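Local coordinates for DNA/pantothenate metabolism flavoprotein (Streptomyces sparsogenes DSM 40356, PDB 7CFU), which binds flavin mononucleotide and, as an FMN-dependent cysteine decarboxylase, probably carries out the oxidative decarboxylation of cysteine residues in a biosynthetic pathway, at residues V22-G27 and V48-I53; D100-L105 and C133-A138. One frame throughout, in Å; residues are numbered along the deposited sequence.

Contact 1: residues V22-G27 and V48-I53; sequences VRLLWG and VGVQEI
The carbonyl O of Glu52 accepts the backbone N-H of Leu24 at 3.1 Å (N to O), the N-H pointing almost straight at it (167°). One residue on, the CA of Ile53 approaches Leu24 O at 3.3 Å in a CA-H...O contact, which continues the parallel pairing of the two strands. Leu24 swings its CG anti to the backbone N (chi1 172°), and its CD2 meets Ile53 CG1 at 4.2 Å while its CB rests against Val50 CG1. Farther along, the methyl CG2 of Ile53 comes in at the edge of the indole of Trp26, in the ring plane, 3.9 Å from CE3. Beside Leu24, on the sheet face away from Ile53, Arg23 and Glu52 run alongside each other and point the same way. Here Glu52 OE1 lies against the arginine methylenes, 3.2 Å from Arg23 CG, but 5.0 Å from Arg23 NE, which instead forms a salt bridge with Asp100. The contact joins the two strands of a beta-alpha-beta unit whose connecting helix, 37-48, packs on Leu24 through Leu44 and on Trp26 through Val37 and Val40; helix 187-199 reaches Val22 and Val50 through Leu195, and strand 101-107 flanks strand 23-28.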
ATOM      1  N   VAL A  22       7.435 -44.176  -3.241  1.00 54.68           N
ATOM      2  CA  VAL A  22       7.057 -43.488  -4.469  1.00 53.24           C
ATOM      3  C   VAL A  22       6.787 -42.024  -4.151  1.00 48.66           C
ATOM      4  O   VAL A  22       6.008 -41.700  -3.242  1.00 53.29           O
ATOM      5  CB  VAL A  22       5.834 -44.158  -5.113  1.00 55.52           C
ATOM      6  CG1 VAL A  22       5.386 -43.384  -6.350  1.00 48.57           C
ATOM      7  CG2 VAL A  22       6.143 -45.599  -5.478  1.00 55.77           C
ATOM      8  N   ARG A  23       7.442 -41.130  -4.886  1.00 44.58           N
ATOM      9  CA  ARG A  23       7.290 -39.694  -4.672  1.00 43.90           C
ATOM     10  C   ARG A  23       6.141 -39.195  -5.543  1.00 45.22           C
ATOM     11  O   ARG A  23       6.236 -39.191  -6.778  1.00 40.54           O
ATOM     12  CB  ARG A  23       8.595 -38.970  -4.976  1.00 46.12           C
ATOM     13  CG  ARG A  23       9.708 -39.377  -4.022  1.00 47.99           C
ATOM     14  CD  ARG A  23      11.065 -38.823  -4.395  1.00 44.00           C
ATOM     15  NE  ARG A  23      11.507 -39.216  -5.727  1.00 47.69           N
ATOM     16  CZ  ARG A  23      12.682 -38.871  -6.250  1.00 58.56           C
ATOM     17  NH1 ARG A  23      13.535 -38.136  -5.542  1.00 53.15           N
ATOM     18  NH2 ARG A  23      13.008 -39.263  -7.480  1.00 57.80           N
ATOM     19  N   LEU A  24       5.045 -38.796  -4.905  1.00 40.96           N
ATOM     20  CA  LEU A  24       3.841 -38.382  -5.614  1.00 42.67           C
ATOM     21  C   LEU A  24       3.770 -36.860  -5.661  1.00 37.81           C
ATOM     22  O   LEU A  24       3.682 -36.206  -4.617  1.00 39.26           O
ATOM     23  CB  LEU A  24       2.597 -38.964  -4.941  1.00 41.71           C
ATOM     24  CG  LEU A  24       1.234 -38.491  -5.429  1.00 36.94           C
ATOM     25  CD1 LEU A  24       1.050 -38.859  -6.888  1.00 42.82           C
ATOM     26  CD2 LEU A  24       0.151 -39.132  -4.590  1.00 40.88           C
ATOM     27  N   LEU A  25       3.815 -36.300  -6.869  1.00 42.35           N
ATOM     28  CA  LEU A  25       3.581 -34.879  -7.090  1.00 38.04           C
ATOM     29  C   LEU A  25       2.133 -34.682  -7.521  1.00 30.89           C
ATOM     30  O   LEU A  25       1.671 -35.320  -8.472  1.00 40.85           O
ATOM     31  CB  LEU A  25       4.540 -34.318  -8.140  1.00 34.44           C
ATOM     32  CG  LEU A  25       4.502 -32.801  -8.355  1.00 39.22           C
ATOM     33  CD1 LEU A  25       4.829 -32.049  -7.079  1.00 36.47           C
ATOM     34  CD2 LEU A  25       5.454 -32.412  -9.467  1.00 34.55           C
ATOM     35  N   TRP A  26       1.433 -33.781  -6.841  1.00 31.16           N
ATOM     36  CA  TRP A  26      -0.019 -33.653  -6.938  1.00 34.65           C
ATOM     37  C   TRP A  26      -0.391 -32.213  -7.287  1.00 38.32           C
ATOM     38  O   TRP A  26      -0.246 -31.313  -6.454  1.00 36.81           O
ATOM     39  CB  TRP A  26      -0.650 -34.093  -5.620  1.00 32.88           C
ATOM     40  CG  TRP A  26      -2.126 -34.028  -5.527  1.00 35.13           C
ATOM     41  CD1 TRP A  26      -3.009 -33.663  -6.502  1.00 36.85           C
ATOM     42  CD2 TRP A  26      -2.907 -34.317  -4.363  1.00 37.95           C
ATOM     43  NE1 TRP A  26      -4.296 -33.705  -6.011  1.00 36.16           N
ATOM     44  CE2 TRP A  26      -4.259 -34.112  -4.704  1.00 33.42           C
ATOM     45  CE3 TRP A  26      -2.594 -34.742  -3.070  1.00 34.79           C
ATOM     46  CZ2 TRP A  26      -5.294 -34.317  -3.801  1.00 34.85           C
ATOM     47  CZ3 TRP A  26      -3.622 -34.943  -2.175  1.00 38.73           C
ATOM     48  CH2 TRP A  26      -4.956 -34.732  -2.543  1.00 41.14           C
ATOM     49  N   GLY A  27      -0.884 -31.993  -8.505  1.00 35.93           N
ATOM     50  CA  GLY A  27      -1.330 -30.664  -8.923  1.00 33.53           C
ATOM     51  C   GLY A  27      -2.819 -30.449  -8.695  1.00 34.39           C
ATOM     52  O   GLY A  27      -3.635 -31.321  -8.983  1.00 35.06           O
ATOM     53  N   VAL A  48      -3.545 -46.229   0.765  1.00 59.08           N
ATOM     54  CA  VAL A  48      -2.547 -46.643  -0.217  1.00 58.55           C
ATOM     55  C   VAL A  48      -1.158 -46.743   0.399  1.00 53.67           C
ATOM     56  O   VAL A  48      -0.345 -47.568  -0.032  1.00 62.28           O
ATOM     57  CB  VAL A  48      -2.558 -45.674  -1.409  1.00 54.16           C
ATOM     58  CG1 VAL A  48      -1.618 -46.151  -2.497  1.00 56.86           C
ATOM     59  CG2 VAL A  48      -3.962 -45.525  -1.938  1.00 55.63           C
ATOM     60  N   GLY A  49      -0.859 -45.921   1.401  1.00 54.98           N
ATOM     61  CA  GLY A  49       0.435 -45.959   2.051  1.00 56.43           C
ATOM     62  C   GLY A  49       1.503 -45.065   1.457  1.00 69.58           C
ATOM     63  O   GLY A  49       2.687 -45.268   1.751  1.00 76.44           O
ATOM     64  N   VAL A  50       1.131 -44.076   0.641  1.00 65.81           N
ATOM     65  CA  VAL A  50       2.116 -43.140   0.113  1.00 60.02           C
ATOM     66  C   VAL A  50       2.602 -42.234   1.235  1.00 55.84           C
ATOM     67  O   VAL A  50       1.818 -41.786   2.083  1.00 57.00           O
ATOM     68  CB  VAL A  50       1.532 -42.315  -1.047  1.00 55.66           C
ATOM     69  CG1 VAL A  50       2.622 -41.466  -1.677  1.00 50.85           C
ATOM     70  CG2 VAL A  50       0.883 -43.224  -2.074  1.00 57.27           C
ATOM     71  N   GLN A  51       3.905 -41.973   1.259  1.00 57.76           N
ATOM     72  CA  GLN A  51       4.502 -41.182   2.328  1.00 66.90           C
ATOM     73  C   GLN A  51       4.985 -39.802   1.909  1.00 61.40           C
ATOM     74  O   GLN A  51       4.795 -38.850   2.662  1.00 66.59           O
ATOM     75  CB  GLN A  51       5.656 -41.965   2.966  1.00 70.65           C
ATOM     76  CG  GLN A  51       5.168 -43.221   3.674  1.00 79.54           C
ATOM     77  CD  GLN A  51       6.267 -43.962   4.402  1.00 86.48           C
ATOM     78  OE1 GLN A  51       7.435 -43.567   4.371  1.00 85.16           O
ATOM     79  NE2 GLN A  51       5.900 -45.063   5.049  1.00 86.39           N
ATOM     80  N   GLU A  52       5.595 -39.642   0.736  1.00 58.92           N
ATOM     81  CA  GLU A  52       6.102 -38.337   0.308  1.00 61.51           C
ATOM     82  C   GLU A  52       5.157 -37.776  -0.756  1.00 53.69           C
ATOM     83  O   GLU A  52       5.102 -38.287  -1.881  1.00 57.94           O
ATOM     84  CB  GLU A  52       7.530 -38.420  -0.229  1.00 65.23           C
ATOM     85  CG  GLU A  52       8.578 -38.808   0.805  1.00 70.94           C
ATOM     86  CD  GLU A  52       9.987 -38.834   0.220  1.00 82.19           C
ATOM     87  OE1 GLU A  52      10.151 -38.600  -0.997  1.00 84.58           O
ATOM     88  OE2 GLU A  52      10.935 -39.118   0.979  1.00 92.74           O
ATOM     89  N   ILE A  53       4.404 -36.741  -0.391  1.00 43.90           N
ATOM     90  CA  ILE A  53       3.445 -36.094  -1.279  1.00 45.10           C
ATOM     91  C   ILE A  53       3.722 -34.597  -1.265  1.00 49.55           C
ATOM     92  O   ILE A  53       3.709 -33.979  -0.197  1.00 50.54           O
ATOM     93  CB  ILE A  53       1.994 -36.378  -0.857  1.00 46.96           C
ATOM     94  CG1 ILE A  53       1.714 -37.880  -0.844  1.00 46.91           C
ATOM     95  CG2 ILE A  53       1.011 -35.641  -1.766  1.00 44.31           C
ATOM     96  CD1 ILE A  53       0.356 -38.223  -0.294  1.00 48.45           C
TER

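Contact 2: residues D100-L105 and C133-A138; sequences DVLVIL and CPTVIA
Four backbone hydrogen bonds tie Leu102 and Ile104 to residues 134-138, in the alternating pattern of a parallel pair. Leu102 N donates to Pro134 O (3.0 Å) and its O receives Val136 N (2.8 Å); Ile104 N donates to Val136 O (2.8 Å), while Ile104 O takes Ala138 N (2.9 Å). The strand axes diverge by only 5°. At the entrance to this ladder Thr135 OG1 donates to Cys133 O at 3.0 Å, from above the carbonyl plane, which ties Cys133 to the first residue of the strand. With OG1 anti to the carbonyl carbon (chi1 -57°), the methyl CG2 of Thr135 lies alongside Leu102, 3.8 Å from CD2. A valine in its place would probably leave Cys133 O without this hydroxyl donor and the approach to the strand less firmly held. Cys133 SG packs on Leu102 CB at 3.8 Å. On the face that carries Leu102 and Thr135, Ile104 and Ile137 run side by side, their CG1 atoms 4.1 Å apart, and Phe111 of helix 109-117 covers both. Within the parallel sheet of this Rossmann-like flavoprotein fold, strand 23-28 adjoins the other edge of strand 101-107, and helix 187-199 packs on Val101, Leu105 and Pro134.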
ATOM      1  N   ASP A 100       7.865 -39.133  -8.927  1.00 41.09           N
ATOM      2  CA  ASP A 100       7.791 -40.482  -9.481  1.00 44.51           C
ATOM      3  C   ASP A 100       6.446 -40.732 -10.137  1.00 37.18           C
ATOM      4  O   ASP A 100       6.362 -41.511 -11.091  1.00 45.25           O
ATOM      5  CB  ASP A 100       8.040 -41.534  -8.392  1.00 45.12           C
ATOM      6  CG  ASP A 100       9.424 -41.424  -7.772  1.00 45.88           C
ATOM      7  OD1 ASP A 100      10.413 -41.190  -8.511  1.00 45.61           O
ATOM      8  OD2 ASP A 100       9.513 -41.559  -6.534  1.00 46.17           O
ATOM      9  N   VAL A 101       5.397 -40.099  -9.615  1.00 41.90           N
ATOM     10  CA  VAL A 101       4.067 -40.077 -10.209  1.00 43.42           C
ATOM     11  C   VAL A 101       3.575 -38.635 -10.177  1.00 40.61           C
ATOM     12  O   VAL A 101       3.855 -37.899  -9.224  1.00 36.78           O
ATOM     13  CB  VAL A 101       3.085 -41.003  -9.451  1.00 48.80           C
ATOM     14  CG1 VAL A 101       1.653 -40.812  -9.950  1.00 42.40           C
ATOM     15  CG2 VAL A 101       3.500 -42.455  -9.580  1.00 42.52           C
ATOM     16  N   LEU A 102       2.876 -38.219 -11.233  1.00 36.18           N
ATOM     17  CA  LEU A 102       2.248 -36.904 -11.303  1.00 35.47           C
ATOM     18  C   LEU A 102       0.741 -37.095 -11.398  1.00 38.11           C
ATOM     19  O   LEU A 102       0.252 -37.766 -12.315  1.00 37.05           O
ATOM     20  CB  LEU A 102       2.767 -36.100 -12.502  1.00 33.32           C
ATOM     21  CG  LEU A 102       2.078 -34.758 -12.808  1.00 36.54           C
ATOM     22  CD1 LEU A 102       2.154 -33.796 -11.630  1.00 31.37           C
ATOM     23  CD2 LEU A 102       2.652 -34.107 -14.071  1.00 30.16           C
ATOM     24  N   VAL A 103       0.009 -36.503 -10.462  1.00 38.05           N
ATOM     25  CA  VAL A 103      -1.447 -36.556 -10.456  1.00 35.68           C
ATOM     26  C   VAL A 103      -1.979 -35.131 -10.491  1.00 37.06           C
ATOM     27  O   VAL A 103      -1.626 -34.309  -9.637  1.00 36.62           O
ATOM     28  CB  VAL A 103      -1.984 -37.301  -9.221  1.00 42.82           C
ATOM     29  CG1 VAL A 103      -3.497 -37.139  -9.126  1.00 41.67           C
ATOM     30  CG2 VAL A 103      -1.588 -38.775  -9.269  1.00 45.37           C
ATOM     31  N   ILE A 104      -2.846 -34.850 -11.456  1.00 33.74           N
ATOM     32  CA  ILE A 104      -3.557 -33.584 -11.544  1.00 30.33           C
ATOM     33  C   ILE A 104      -4.995 -33.858 -11.126  1.00 37.00           C
ATOM     34  O   ILE A 104      -5.761 -34.484 -11.872  1.00 30.08           O
ATOM     35  CB  ILE A 104      -3.486 -32.994 -12.957  1.00 29.89           C
ATOM     36  CG1 ILE A 104      -2.068 -33.104 -13.514  1.00 33.63           C
ATOM     37  CG2 ILE A 104      -3.947 -31.547 -12.956  1.00 29.00           C
ATOM     38  CD1 ILE A 104      -1.060 -32.304 -12.741  1.00 36.77           C
ATOM     39  N   LEU A 105      -5.367 -33.400  -9.929  1.00 31.66           N
ATOM     40  CA  LEU A 105      -6.670 -33.751  -9.375  1.00 35.19           C
ATOM     41  C   LEU A 105      -7.108 -32.699  -8.364  1.00 31.11           C
ATOM     42  O   LEU A 105      -6.482 -32.562  -7.307  1.00 33.38           O
ATOM     43  CB  LEU A 105      -6.605 -35.135  -8.709  1.00 34.89           C
ATOM     44  CG  LEU A 105      -7.879 -35.816  -8.187  1.00 33.85           C
ATOM     45  CD1 LEU A 105      -7.633 -37.316  -8.062  1.00 38.27           C
ATOM     46  CD2 LEU A 105      -8.382 -35.245  -6.853  1.00 30.39           C
ATOM     47  N   CYS A 133       7.263 -39.046 -15.867  1.00 43.42           N
ATOM     48  CA  CYS A 133       6.797 -40.080 -14.959  1.00 42.75           C
ATOM     49  C   CYS A 133       5.359 -40.426 -15.323  1.00 43.30           C
ATOM     50  O   CYS A 133       4.715 -39.682 -16.070  1.00 42.40           O
ATOM     51  CB  CYS A 133       6.897 -39.605 -13.502  1.00 37.47           C
ATOM     52  SG  CYS A 133       5.854 -38.176 -13.148  1.00 40.19           S
ATOM     53  N   PRO A 134       4.839 -41.559 -14.844  1.00 46.78           N
ATOM     54  CA  PRO A 134       3.410 -41.848 -15.043  1.00 42.87           C
ATOM     55  C   PRO A 134       2.555 -40.702 -14.519  1.00 43.04           C
ATOM     56  O   PRO A 134       2.744 -40.226 -13.396  1.00 38.85           O
ATOM     57  CB  PRO A 134       3.187 -43.129 -14.231  1.00 43.79           C
ATOM     58  CG  PRO A 134       4.530 -43.788 -14.176  1.00 42.82           C
ATOM     59  CD  PRO A 134       5.539 -42.664 -14.157  1.00 45.05           C
ATOM     60  N   THR A 135       1.590 -40.277 -15.333  1.00 41.42           N
ATOM     61  CA  THR A 135       0.780 -39.102 -15.037  1.00 40.65           C
ATOM     62  C   THR A 135      -0.700 -39.425 -15.177  1.00 35.83           C
ATOM     63  O   THR A 135      -1.131 -39.957 -16.206  1.00 42.02           O
ATOM     64  CB  THR A 135       1.157 -37.937 -15.964  1.00 39.77           C
ATOM     65  OG1 THR A 135       2.556 -37.657 -15.826  1.00 45.56           O
ATOM     66  CG2 THR A 135       0.358 -36.681 -15.610  1.00 38.83           C
ATOM     67  N   VAL A 136      -1.471 -39.070 -14.156  1.00 36.31           N
ATOM     68  CA  VAL A 136      -2.919 -39.236 -14.139  1.00 32.58           C
ATOM     69  C   VAL A 136      -3.564 -37.858 -14.065  1.00 40.53           C
ATOM     70  O   VAL A 136      -3.228 -37.060 -13.183  1.00 36.97           O
ATOM     71  CB  VAL A 136      -3.364 -40.106 -12.950  1.00 43.20           C
ATOM     72  CG1 VAL A 136      -4.882 -40.173 -12.874  1.00 36.06           C
ATOM     73  CG2 VAL A 136      -2.730 -41.506 -13.035  1.00 39.63           C
ATOM     74  N   ILE A 137      -4.508 -37.594 -14.969  1.00 32.89           N
ATOM     75  CA  ILE A 137      -5.247 -36.335 -15.032  1.00 32.36           C
ATOM     76  C   ILE A 137      -6.719 -36.647 -14.804  1.00 35.21           C
ATOM     77  O   ILE A 137      -7.315 -37.440 -15.548  1.00 29.74           O
ATOM     78  CB  ILE A 137      -5.035 -35.619 -16.381  1.00 29.54           C
ATOM     79  CG1 ILE A 137      -3.550 -35.351 -16.615  1.00 28.76           C
ATOM     80  CG2 ILE A 137      -5.865 -34.355 -16.492  1.00 30.15           C
ATOM     81  CD1 ILE A 137      -3.244 -34.858 -18.011  1.00 30.24           C
ATOM     82  N   ALA A 138      -7.312 -36.012 -13.792  1.00 28.61           N
ATOM     83  CA  ALA A 138      -8.703 -36.245 -13.404  1.00 34.54           C
ATOM     84  C   ALA A 138      -9.478 -34.941 -13.551  1.00 37.64           C
ATOM     85  O   ALA A 138      -9.669 -34.203 -12.568  1.00 38.12           O
ATOM     86  CB  ALA A 138      -8.802 -36.789 -11.981  1.00 32.11           C
TER

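Contact 1 and contact 2 are successive steps across one parallel sheet, their centres about 10 Å apart, with strands 23-28 and 101-107 as its neighbouring middle members. Gly27 N lies 2.7 Å from Val103 O, a probable hydrogen bond, and Trp26 NE1 reaches Leu105 O at 2.8 Å, so the indole that meets Ile53 in contact 1 is also tied to the strand of contact 2. At the other end, Asp100 of contact 2 joins them through its salt bridge to Arg23 of contact 1. The C-terminal ends of the strands lead toward the FMN pocket: bound FMN lies about 12 Å from the Trp26 side chain, and about 8 Å from that of Ile104, and pocket residues Cys29 and Thr108 follow shortly after these two strands.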